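Local coordinates for sphingomyelinase C (Streptomyces griseocarneus, PDB 7CNE), which belongs to the endonuclease/exonuclease/phosphatase family and has the two-sheet alpha/beta sandwich of DNase I-like enzymes, at residues T7-N16 against E187-L195; A214-S225 against R257-Q267. All coordinates share one frame; numbering follows the deposited sequence.

Contact 1: residues T7-N16 against E187-L195; sequences TPSLKVLTYN and EQVMLAGDL
Gln188 and Pro8 hold one end of this interface through the whole side-chain amide. The glutamine places CG opposite its own carbonyl carbon (chi1 -67°) and runs extended from there, which carries the amide across to 7-16. Its NE2 donates to Pro8 O at 2.6 Å, with an N-H...O angle of 151° and the donor somewhat tilted from the carbonyl plane. The Pro8 ring slides past in the opposite direction, and its CD lies 3.5 Å from Gln188 NE2. The other amide atom is served by water: Gln188 OE1 accepts from a molecule at 2.6 Å, and the same water takes the backbone N-H of Leu10 at 2.9 Å.

Beyond this pair the contact becomes apolar. The Val12 and Met190 side chains meet tip to tip, with CG2 of Val12 4.0 Å from SD of Met190, while Val12 CG1 faces Ala192 CB at 4.3 Å. Further along, Thr14 OG1 lies 3.3 Å from Gly193 CA; its hydrogen-bond partner is Gln52 NE2 on neighbouring strand 48-54.

At the far end Asn16 ND2 gives a hydrogen to Asp194 OD2 at 2.9 Å. The carboxylate oxygen lies in the asparagine amide plane and uses its anti lone pair, although the two flat groups are turned 58° apart. Asn16 is gripped further by Glu53 OE2 on ND2 and by Phe18 N on OD1, which fixes its amide orientation, and Asp194 OD1 has a weak bond from Asn196 N. His150, Asp247 and His290 also surround Asp194, beside a bound succinic acid. A hydrophobic core between facing strands that gives way to a buried polar pocket at one strand end is typical of the DNase I-like beta sandwich.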
loop_
_atom_site.group_PDB
_atom_site.type_symbol
_atom_site.label_atom_id
_atom_site.label_comp_id
_atom_site.label_asym_id
_atom_site.label_seq_id
_atom_site.Cartn_x
_atom_site.Cartn_y
_atom_site.Cartn_z
ATOM N N THR A 7 -1.360 -15.429 19.230
ATOM C CA THR A 7 -1.354 -14.167 18.486
ATOM C C THR A 7 0.039 -13.582 18.285
ATOM O O THR A 7 0.471 -12.708 19.044
ATOM C CB THR A 7 -2.221 -13.106 19.184
ATOM O OG1 THR A 7 -3.434 -13.712 19.652
ATOM C CG2 THR A 7 -2.556 -11.960 18.219
ATOM N N PRO A 8 0.738 -14.030 17.241
ATOM C CA PRO A 8 2.115 -13.563 17.034
ATOM C C PRO A 8 2.164 -12.084 16.663
ATOM O O PRO A 8 1.383 -11.594 15.842
ATOM C CB PRO A 8 2.632 -14.461 15.901
ATOM C CG PRO A 8 1.380 -14.948 15.204
ATOM C CD PRO A 8 0.358 -15.090 16.293
ATOM N N SER A 9 3.096 -11.375 17.289
ATOM C CA SER A 9 3.195 -9.923 17.190
ATOM C C SER A 9 4.124 -9.561 16.030
ATOM O O SER A 9 5.333 -9.810 16.095
ATOM C CB SER A 9 3.707 -9.354 18.505
ATOM O OG SER A 9 3.694 -7.948 18.491
ATOM N N LEU A 10 3.567 -8.968 14.980
ATOM C CA LEU A 10 4.286 -8.704 13.741
ATOM C C LEU A 10 4.479 -7.207 13.516
ATOM O O LEU A 10 3.645 -6.387 13.911
ATOM C CB LEU A 10 3.543 -9.291 12.524
ATOM C CG LEU A 10 3.405 -10.808 12.353
ATOM C CD1 LEU A 10 2.951 -11.130 10.923
ATOM C CD2 LEU A 10 4.717 -11.509 12.664
ATOM N N LYS A 11 5.580 -6.871 12.845
ATOM C CA LYS A 11 5.891 -5.509 12.425
ATOM C C LYS A 11 5.565 -5.378 10.943
ATOM O O LYS A 11 6.108 -6.129 10.127
ATOM C CB LYS A 11 7.371 -5.218 12.660
ATOM C CG LYS A 11 7.724 -3.787 12.992
ATOM C CD LYS A 11 8.915 -3.790 13.952
ATOM C CE LYS A 11 9.150 -2.417 14.538
ATOM N NZ LYS A 11 10.390 -1.776 13.996
ATOM N N VAL A 12 4.700 -4.431 10.583
ATOM C CA VAL A 12 4.209 -4.348 9.205
ATOM C C VAL A 12 4.459 -2.954 8.649
ATOM O O VAL A 12 4.030 -1.955 9.243
ATOM C CB VAL A 12 2.717 -4.709 9.106
ATOM C CG1 VAL A 12 2.249 -4.607 7.647
ATOM C CG2 VAL A 12 2.487 -6.134 9.662
ATOM N N LEU A 13 5.150 -2.890 7.510
ATOM C CA LEU A 13 5.388 -1.640 6.792
ATOM C C LEU A 13 4.419 -1.515 5.624
ATOM O O LEU A 13 4.228 -2.466 4.862
ATOM C CB LEU A 13 6.829 -1.576 6.272
ATOM C CG LEU A 13 7.162 -0.548 5.187
ATOM C CD1 LEU A 13 7.163 0.887 5.753
ATOM C CD2 LEU A 13 8.512 -0.868 4.539
ATOM N N THR A 14 3.812 -0.342 5.473
ATOM C CA THR A 14 3.123 -0.014 4.236
ATOM C C THR A 14 3.787 1.225 3.656
ATOM O O THR A 14 4.076 2.176 4.389
ATOM C CB THR A 14 1.599 0.178 4.435
ATOM O OG1 THR A 14 0.992 0.499 3.184
ATOM C CG2 THR A 14 1.255 1.264 5.458
ATOM N N TYR A 15 4.053 1.202 2.347
ATOM C CA TYR A 15 4.818 2.271 1.706
ATOM C C TYR A 15 4.403 2.433 0.253
ATOM O O TYR A 15 4.510 1.491 -0.542
ATOM C CB TYR A 15 6.318 1.989 1.785
ATOM C CG TYR A 15 7.184 3.137 1.311
ATOM C CD1 TYR A 15 6.977 4.437 1.774
ATOM C CD2 TYR A 15 8.216 2.920 0.398
ATOM C CE1 TYR A 15 7.798 5.494 1.353
ATOM C CE2 TYR A 15 9.028 3.952 -0.027
ATOM C CZ TYR A 15 8.822 5.235 0.444
ATOM O OH TYR A 15 9.656 6.246 0.001
ATOM N N ASN A 16 3.958 3.633 -0.100
ATOM C CA ASN A 16 3.652 3.973 -1.485
ATOM C C ASN A 16 4.949 4.439 -2.142
ATOM O O ASN A 16 5.477 5.494 -1.790
ATOM C CB ASN A 16 2.572 5.051 -1.540
ATOM C CG ASN A 16 2.155 5.407 -2.966
ATOM O OD1 ASN A 16 2.991 5.490 -3.868
ATOM N ND2 ASN A 16 0.853 5.639 -3.169
ATOM N N GLU A 187 -7.313 -16.090 14.552
ATOM C CA GLU A 187 -6.257 -15.752 13.607
ATOM C C GLU A 187 -6.346 -14.279 13.223
ATOM O O GLU A 187 -7.442 -13.759 12.977
ATOM C CB GLU A 187 -6.353 -16.646 12.362
ATOM C CG GLU A 187 -6.095 -18.108 12.703
ATOM C CD GLU A 187 -6.220 -19.054 11.522
ATOM O OE1 GLU A 187 -6.021 -20.261 11.754
ATOM O OE2 GLU A 187 -6.511 -18.610 10.379
ATOM N N GLN A 188 -5.190 -13.610 13.187
ATOM C CA GLN A 188 -5.137 -12.179 12.888
ATOM C C GLN A 188 -5.443 -11.902 11.423
ATOM O O GLN A 188 -5.021 -12.643 10.530
ATOM C CB GLN A 188 -3.755 -11.599 13.179
ATOM C CG GLN A 188 -3.326 -11.548 14.594
ATOM C CD GLN A 188 -1.866 -11.172 14.676
ATOM O OE1 GLN A 188 -1.495 -10.018 14.449
ATOM N NE2 GLN A 188 -1.025 -12.155 14.947
ATOM N N VAL A 189 -6.128 -10.790 11.180
ATOM C CA VAL A 189 -6.443 -10.323 9.833
ATOM C C VAL A 189 -6.145 -8.830 9.793
ATOM O O VAL A 189 -6.809 -8.049 10.479
ATOM C CB VAL A 189 -7.899 -10.581 9.435
ATOM C CG1 VAL A 189 -8.081 -10.215 7.952
ATOM C CG2 VAL A 189 -8.292 -12.036 9.723
ATOM N N MET A 190 -5.148 -8.435 9.005
ATOM C CA MET A 190 -4.746 -7.043 8.877
ATOM C C MET A 190 -5.003 -6.535 7.462
ATOM O O MET A 190 -4.809 -7.260 6.483
ATOM C CB MET A 190 -3.263 -6.861 9.212
ATOM C CG MET A 190 -2.939 -7.000 10.690
ATOM S SD MET A 190 -1.154 -6.895 10.992
ATOM C CE MET A 190 -0.669 -8.591 10.662
ATOM N N LEU A 191 -5.431 -5.280 7.361
ATOM C CA LEU A 191 -5.521 -4.563 6.092
ATOM C C LEU A 191 -4.420 -3.513 6.082
ATOM O O LEU A 191 -4.339 -2.695 7.003
ATOM C CB LEU A 191 -6.893 -3.910 5.920
ATOM C CG LEU A 191 -7.040 -2.941 4.733
ATOM C CD1 LEU A 191 -6.961 -3.694 3.413
ATOM C CD2 LEU A 191 -8.342 -2.189 4.827
ATOM N N ALA A 192 -3.563 -3.547 5.064
ATOM C CA ALA A 192 -2.419 -2.645 4.994
ATOM C C ALA A 192 -2.417 -1.978 3.632
ATOM O O ALA A 192 -2.544 -2.661 2.612
ATOM C CB ALA A 192 -1.099 -3.401 5.215
ATOM N N GLY A 193 -2.281 -0.661 3.600
ATOM C CA GLY A 193 -2.178 -0.025 2.307
ATOM C C GLY A 193 -2.292 1.479 2.372
ATOM O O GLY A 193 -2.474 2.084 3.436
ATOM N N ASP A 194 -2.128 2.070 1.191
ATOM C CA ASP A 194 -2.520 3.445 0.922
ATOM C C ASP A 194 -4.030 3.423 0.720
ATOM O O ASP A 194 -4.514 3.093 -0.367
ATOM C CB ASP A 194 -1.790 3.968 -0.313
ATOM C CG ASP A 194 -2.139 5.399 -0.643
ATOM O OD1 ASP A 194 -3.069 5.957 -0.027
ATOM O OD2 ASP A 194 -1.453 5.971 -1.516
ATOM N N LEU A 195 -4.784 3.745 1.768
ATOM C CA LEU A 195 -6.236 3.662 1.677
ATOM C C LEU A 195 -6.876 4.955 1.196
ATOM O O LEU A 195 -8.097 4.987 1.020
ATOM C CB LEU A 195 -6.838 3.235 3.019
ATOM C CG LEU A 195 -6.154 2.018 3.650
ATOM C CD1 LEU A 195 -6.849 1.612 4.934
ATOM C CD2 LEU A 195 -6.128 0.852 2.659
HETATM O O HOH W 1 0.711 -8.627 14.481
#

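Contact 2: residues A214-S225 against R257-Q267; sequences APADSRAGHPYS and RPAGWRNTVVQ
Arg262 lies along Ser218 and Ala220 on one face of a parallel strand pair. Its CB is 3.7 Å from Ser218 OG, and CG passes both the hydroxyl and the carbonyl oxygen of the same serine. CD then reaches Ala220 CB at 3.7 Å. A bend at chi3 (-71°) turns the chain so that NE donates to Ser218 OG at 2.9 Å, with an N-H...O angle of 152°. At the tip, Ala220 CB lies over one guanidinium face, and NH2 remains 3.5 Å from Ser218 OG. A water also bonds to that hydroxyl.

The backbones beneath are joined in regular parallel fashion: Ser218 and Ala220 donate to Trp261 and Asn263, and they accept from Asn263 and Val265. His222 N prolongs the pattern to Val265 O.

At one end Asp217 OD2 accepts from Trp261 N at 2.8 Å through its anti lone pair. Its charge is not in direct contact with Arg257, whose NE stays 5.0 Å from Asp217 OD2; two waters bridge the groups, each accepting from the arginine and donating to one carboxylate oxygen. At the other end the His222 ring is sandwiched between Pro223 CD and the amide of Gln267, whose NE2 is 3.3 Å from His222 CE1. His222 NE2 bonds to Asp227, and Gln267 NE2 to Glu230. On the opposite face of the sheet, a water links Arg219 NH1 to Asn263 OD1, which also accepts from Val249 N, while Arg219 NE forms a salt bridge with Asp245.

The main-chain bonds therefore set the strand alignment; Asp217 and Arg257 are joined through waters, while Arg219, His222 and Gln267 bind neighbouring acids. Asp217-Arg257 attraction is probably softened by the waters, Asp245 balances the charge of Arg219, and Asp227 would probably favour a protonated His222.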
loop_
_atom_site.group_PDB
_atom_site.type_symbol
_atom_site.label_atom_id
_atom_site.label_comp_id
_atom_site.label_asym_id
_atom_site.label_seq_id
_atom_site.Cartn_x
_atom_site.Cartn_y
_atom_site.Cartn_z
ATOM N N ALA A 214 -10.734 -2.366 13.296
ATOM C CA ALA A 214 -10.467 -1.736 14.590
ATOM C C ALA A 214 -9.462 -0.601 14.414
ATOM O O ALA A 214 -8.466 -0.768 13.705
ATOM C CB ALA A 214 -9.932 -2.757 15.587
ATOM N N PRO A 215 -9.696 0.570 15.002
ATOM C CA PRO A 215 -8.670 1.614 14.950
ATOM C C PRO A 215 -7.432 1.146 15.689
ATOM O O PRO A 215 -7.506 0.305 16.591
ATOM C CB PRO A 215 -9.327 2.808 15.656
ATOM C CG PRO A 215 -10.341 2.192 16.557
ATOM C CD PRO A 215 -10.850 0.969 15.825
ATOM N N ALA A 216 -6.281 1.651 15.263
ATOM C CA ALA A 216 -5.075 1.427 16.041
ATOM C C ALA A 216 -5.263 2.042 17.420
ATOM O O ALA A 216 -6.000 3.016 17.591
ATOM C CB ALA A 216 -3.855 2.034 15.339
ATOM N N ASP A 217 -4.621 1.442 18.422
ATOM C CA ASP A 217 -4.651 2.043 19.750
ATOM C C ASP A 217 -3.945 3.393 19.761
ATOM O O ASP A 217 -4.284 4.264 20.568
ATOM C CB ASP A 217 -4.034 1.083 20.763
ATOM C CG ASP A 217 -4.841 -0.196 20.901
ATOM O OD1 ASP A 217 -6.016 -0.107 21.309
ATOM O OD2 ASP A 217 -4.315 -1.286 20.573
ATOM N N SER A 218 -2.979 3.598 18.865
ATOM C CA SER A 218 -2.360 4.906 18.735
ATOM C C SER A 218 -1.829 5.065 17.324
ATOM O O SER A 218 -1.379 4.097 16.702
ATOM C CB SER A 218 -1.236 5.133 19.760
ATOM O OG SER A 218 -0.187 4.201 19.629
ATOM N N ARG A 219 -1.928 6.286 16.815
ATOM C CA ARG A 219 -1.311 6.669 15.554
ATOM C C ARG A 219 -0.277 7.736 15.889
ATOM O O ARG A 219 -0.630 8.845 16.313
ATOM C CB ARG A 219 -2.351 7.164 14.545
ATOM C CG ARG A 219 -1.773 7.335 13.126
ATOM C CD ARG A 219 -2.845 7.675 12.070
ATOM N NE ARG A 219 -2.206 7.963 10.788
ATOM C CZ ARG A 219 -1.868 7.039 9.889
ATOM N NH1 ARG A 219 -2.135 5.756 10.113
ATOM N NH2 ARG A 219 -1.270 7.406 8.755
ATOM N N ALA A 220 0.989 7.399 15.698
ATOM C CA ALA A 220 2.114 8.131 16.248
ATOM C C ALA A 220 2.990 8.685 15.132
ATOM O O ALA A 220 2.765 8.427 13.942
ATOM C CB ALA A 220 2.925 7.223 17.179
ATOM N N GLY A 221 4.012 9.444 15.529
ATOM C CA GLY A 221 4.954 9.974 14.563
ATOM C C GLY A 221 4.412 11.207 13.856
ATOM O O GLY A 221 3.603 11.963 14.397
ATOM N N HIS A 222 4.866 11.403 12.623
ATOM C CA HIS A 222 4.512 12.602 11.881
ATOM C C HIS A 222 3.006 12.626 11.622
ATOM O O HIS A 222 2.395 11.568 11.407
ATOM C CB HIS A 222 5.295 12.652 10.569
ATOM C CG HIS A 222 5.219 13.971 9.870
ATOM N ND1 HIS A 222 5.822 15.110 10.362
ATOM C CD2 HIS A 222 4.621 14.334 8.709
ATOM C CE1 HIS A 222 5.596 16.118 9.535
ATOM N NE2 HIS A 222 4.869 15.674 8.526
ATOM N N PRO A 223 2.364 13.801 11.681
ATOM C CA PRO A 223 0.903 13.846 11.517
ATOM C C PRO A 223 0.407 13.480 10.124
ATOM O O PRO A 223 -0.762 13.100 10.005
ATOM C CB PRO A 223 0.552 15.305 11.854
ATOM C CG PRO A 223 1.841 16.054 11.700
ATOM C CD PRO A 223 2.900 15.095 12.131
ATOM N N TYR A 224 1.224 13.587 9.072
ATOM C CA TYR A 224 0.727 13.465 7.700
ATOM C C TYR A 224 1.604 12.515 6.896
ATOM O O TYR A 224 2.735 12.864 6.547
ATOM C CB TYR A 224 0.684 14.827 7.004
ATOM C CG TYR A 224 -0.036 15.904 7.780
ATOM C CD1 TYR A 224 -1.425 15.911 7.882
ATOM C CD2 TYR A 224 0.676 16.923 8.404
ATOM C CE1 TYR A 224 -2.086 16.904 8.594
ATOM C CE2 TYR A 224 0.029 17.916 9.114
ATOM C CZ TYR A 224 -1.351 17.902 9.203
ATOM O OH TYR A 224 -1.983 18.894 9.913
ATOM N N SER A 225 1.068 11.342 6.543
ATOM C CA SER A 225 1.832 10.449 5.681
ATOM C C SER A 225 1.856 10.914 4.227
ATOM O O SER A 225 2.638 10.373 3.438
ATOM C CB SER A 225 1.285 9.018 5.775
ATOM O OG SER A 225 0.083 8.885 5.046
ATOM N N ARG A 257 -5.621 -9.864 18.000
ATOM C CA ARG A 257 -4.668 -8.835 17.611
ATOM C C ARG A 257 -3.831 -8.492 18.829
ATOM O O ARG A 257 -4.267 -8.722 19.959
ATOM C CB ARG A 257 -5.385 -7.586 17.071
ATOM C CG ARG A 257 -6.168 -6.795 18.127
ATOM C CD ARG A 257 -6.682 -5.482 17.519
ATOM N NE ARG A 257 -7.351 -4.621 18.493
ATOM C CZ ARG A 257 -8.658 -4.647 18.734
ATOM N NH1 ARG A 257 -9.437 -5.491 18.068
ATOM N NH2 ARG A 257 -9.190 -3.822 19.633
ATOM N N PRO A 258 -2.617 -7.977 18.638
ATOM C CA PRO A 258 -1.826 -7.540 19.794
ATOM C C PRO A 258 -2.430 -6.306 20.453
ATOM O O PRO A 258 -3.023 -5.438 19.804
ATOM C CB PRO A 258 -0.447 -7.229 19.191
ATOM C CG PRO A 258 -0.425 -7.951 17.859
ATOM C CD PRO A 258 -1.846 -7.893 17.384
ATOM N N ALA A 259 -2.269 -6.229 21.770
ATOM C CA ALA A 259 -2.670 -5.023 22.470
ATOM C C ALA A 259 -1.702 -3.888 22.150
ATOM O O ALA A 259 -0.532 -4.106 21.813
ATOM C CB ALA A 259 -2.723 -5.269 23.981
ATOM N N GLY A 260 -2.206 -2.663 22.251
ATOM C CA GLY A 260 -1.353 -1.513 22.015
ATOM C C GLY A 260 -0.843 -1.441 20.594
ATOM O O GLY A 260 0.324 -1.092 20.368
ATOM N N TRP A 261 -1.697 -1.763 19.625
ATOM C CA TRP A 261 -1.311 -1.718 18.224
ATOM C C TRP A 261 -1.126 -0.277 17.775
ATOM O O TRP A 261 -2.001 0.570 17.990
ATOM C CB TRP A 261 -2.374 -2.409 17.377
ATOM C CG TRP A 261 -2.029 -2.521 15.938
ATOM C CD1 TRP A 261 -2.562 -1.801 14.903
ATOM C CD2 TRP A 261 -1.088 -3.429 15.357
ATOM N NE1 TRP A 261 -1.993 -2.203 13.709
ATOM C CE2 TRP A 261 -1.090 -3.202 13.963
ATOM C CE3 TRP A 261 -0.231 -4.408 15.885
ATOM C CZ2 TRP A 261 -0.282 -3.920 13.093
ATOM C CZ3 TRP A 261 0.570 -5.119 15.024
ATOM C CH2 TRP A 261 0.547 -4.871 13.641
ATOM N N ARG A 262 0.001 -0.000 17.128
ATOM C CA ARG A 262 0.364 1.347 16.716
ATOM C C ARG A 262 0.588 1.410 15.203
ATOM O O ARG A 262 1.040 0.440 14.588
ATOM C CB ARG A 262 1.632 1.803 17.473
ATOM C CG ARG A 262 2.205 3.158 17.047
ATOM C CD ARG A 262 3.296 3.619 18.028
ATOM N NE ARG A 262 2.718 4.006 19.316
ATOM C CZ ARG A 262 3.369 4.659 20.274
ATOM N NH1 ARG A 262 4.650 4.983 20.120
ATOM N NH2 ARG A 262 2.739 4.972 21.398
ATOM N N ASN A 263 0.246 2.552 14.604
ATOM C CA ASN A 263 0.743 2.955 13.285
ATOM C C ASN A 263 1.636 4.173 13.500
ATOM O O ASN A 263 1.167 5.189 14.027
ATOM C CB ASN A 263 -0.390 3.341 12.316
ATOM C CG ASN A 263 -1.204 2.150 11.791
ATOM O OD1 ASN A 263 -2.028 2.325 10.884
ATOM N ND2 ASN A 263 -1.003 0.961 12.356
ATOM N N THR A 264 2.897 4.092 13.089
ATOM C CA THR A 264 3.819 5.222 13.202
ATOM C C THR A 264 4.173 5.743 11.813
ATOM O O THR A 264 4.684 4.992 10.973
ATOM C CB THR A 264 5.086 4.831 13.962
ATOM O OG1 THR A 264 4.718 4.332 15.250
ATOM C CG2 THR A 264 5.990 6.042 14.142
ATOM N N VAL A 265 3.893 7.021 11.573
ATOM C CA VAL A 265 4.301 7.679 10.336
ATOM C C VAL A 265 5.746 8.135 10.509
ATOM O O VAL A 265 6.053 8.916 11.416
ATOM C CB VAL A 265 3.381 8.862 10.006
ATOM C CG1 VAL A 265 3.724 9.438 8.623
ATOM C CG2 VAL A 265 1.899 8.437 10.084
ATOM N N VAL A 266 6.636 7.645 9.656
ATOM C CA VAL A 266 8.075 7.819 9.841
ATOM C C VAL A 266 8.574 8.774 8.767
ATOM O O VAL A 266 8.651 8.409 7.587
ATOM C CB VAL A 266 8.825 6.482 9.779
ATOM C CG1 VAL A 266 10.318 6.724 9.815
ATOM C CG2 VAL A 266 8.394 5.559 10.921
ATOM N N GLN A 267 8.943 9.991 9.174
ATOM C CA GLN A 267 9.439 11.014 8.247
ATOM C C GLN A 267 10.950 10.849 8.069
ATOM O O GLN A 267 11.761 11.560 8.663
ATOM C CB GLN A 267 9.069 12.401 8.764
ATOM C CG GLN A 267 9.444 13.573 7.864
ATOM C CD GLN A 267 9.066 14.901 8.488
ATOM O OE1 GLN A 267 9.414 15.178 9.634
ATOM N NE2 GLN A 267 8.316 15.712 7.754
HETATM O O HOH W 2 -5.088 -3.544 19.601
HETATM O O HOH W 3 -7.688 -2.038 21.040
HETATM O O HOH W 4 -0.318 1.939 21.154
HETATM O O HOH W 5 -3.761 4.349 12.197
#

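In the fold
Contact 1 clamps the two sheets of the sandwich together, whereas contact 2 pairs edge strand 218-221 with 261-265 in the same sheet as strand 12-19; strand 293-297 lies between. Their centres are 11 Å apart, and contact 2 sits farther from the middle of the chain. Trp261 links them: its CH2 packs 3.5 Å from Leu10 O and 3.7 Å from Met190 SD, so that the end of the indole touches both segments of contact 1. Pro258 CD lies 3.6 Å from Gln188 OE1. The succinic acid belongs to the Asp194 end of contact 1, about 3 Å from that side chain. Asp247 joins the contacts, touching Asp194 and accepting from Ser225.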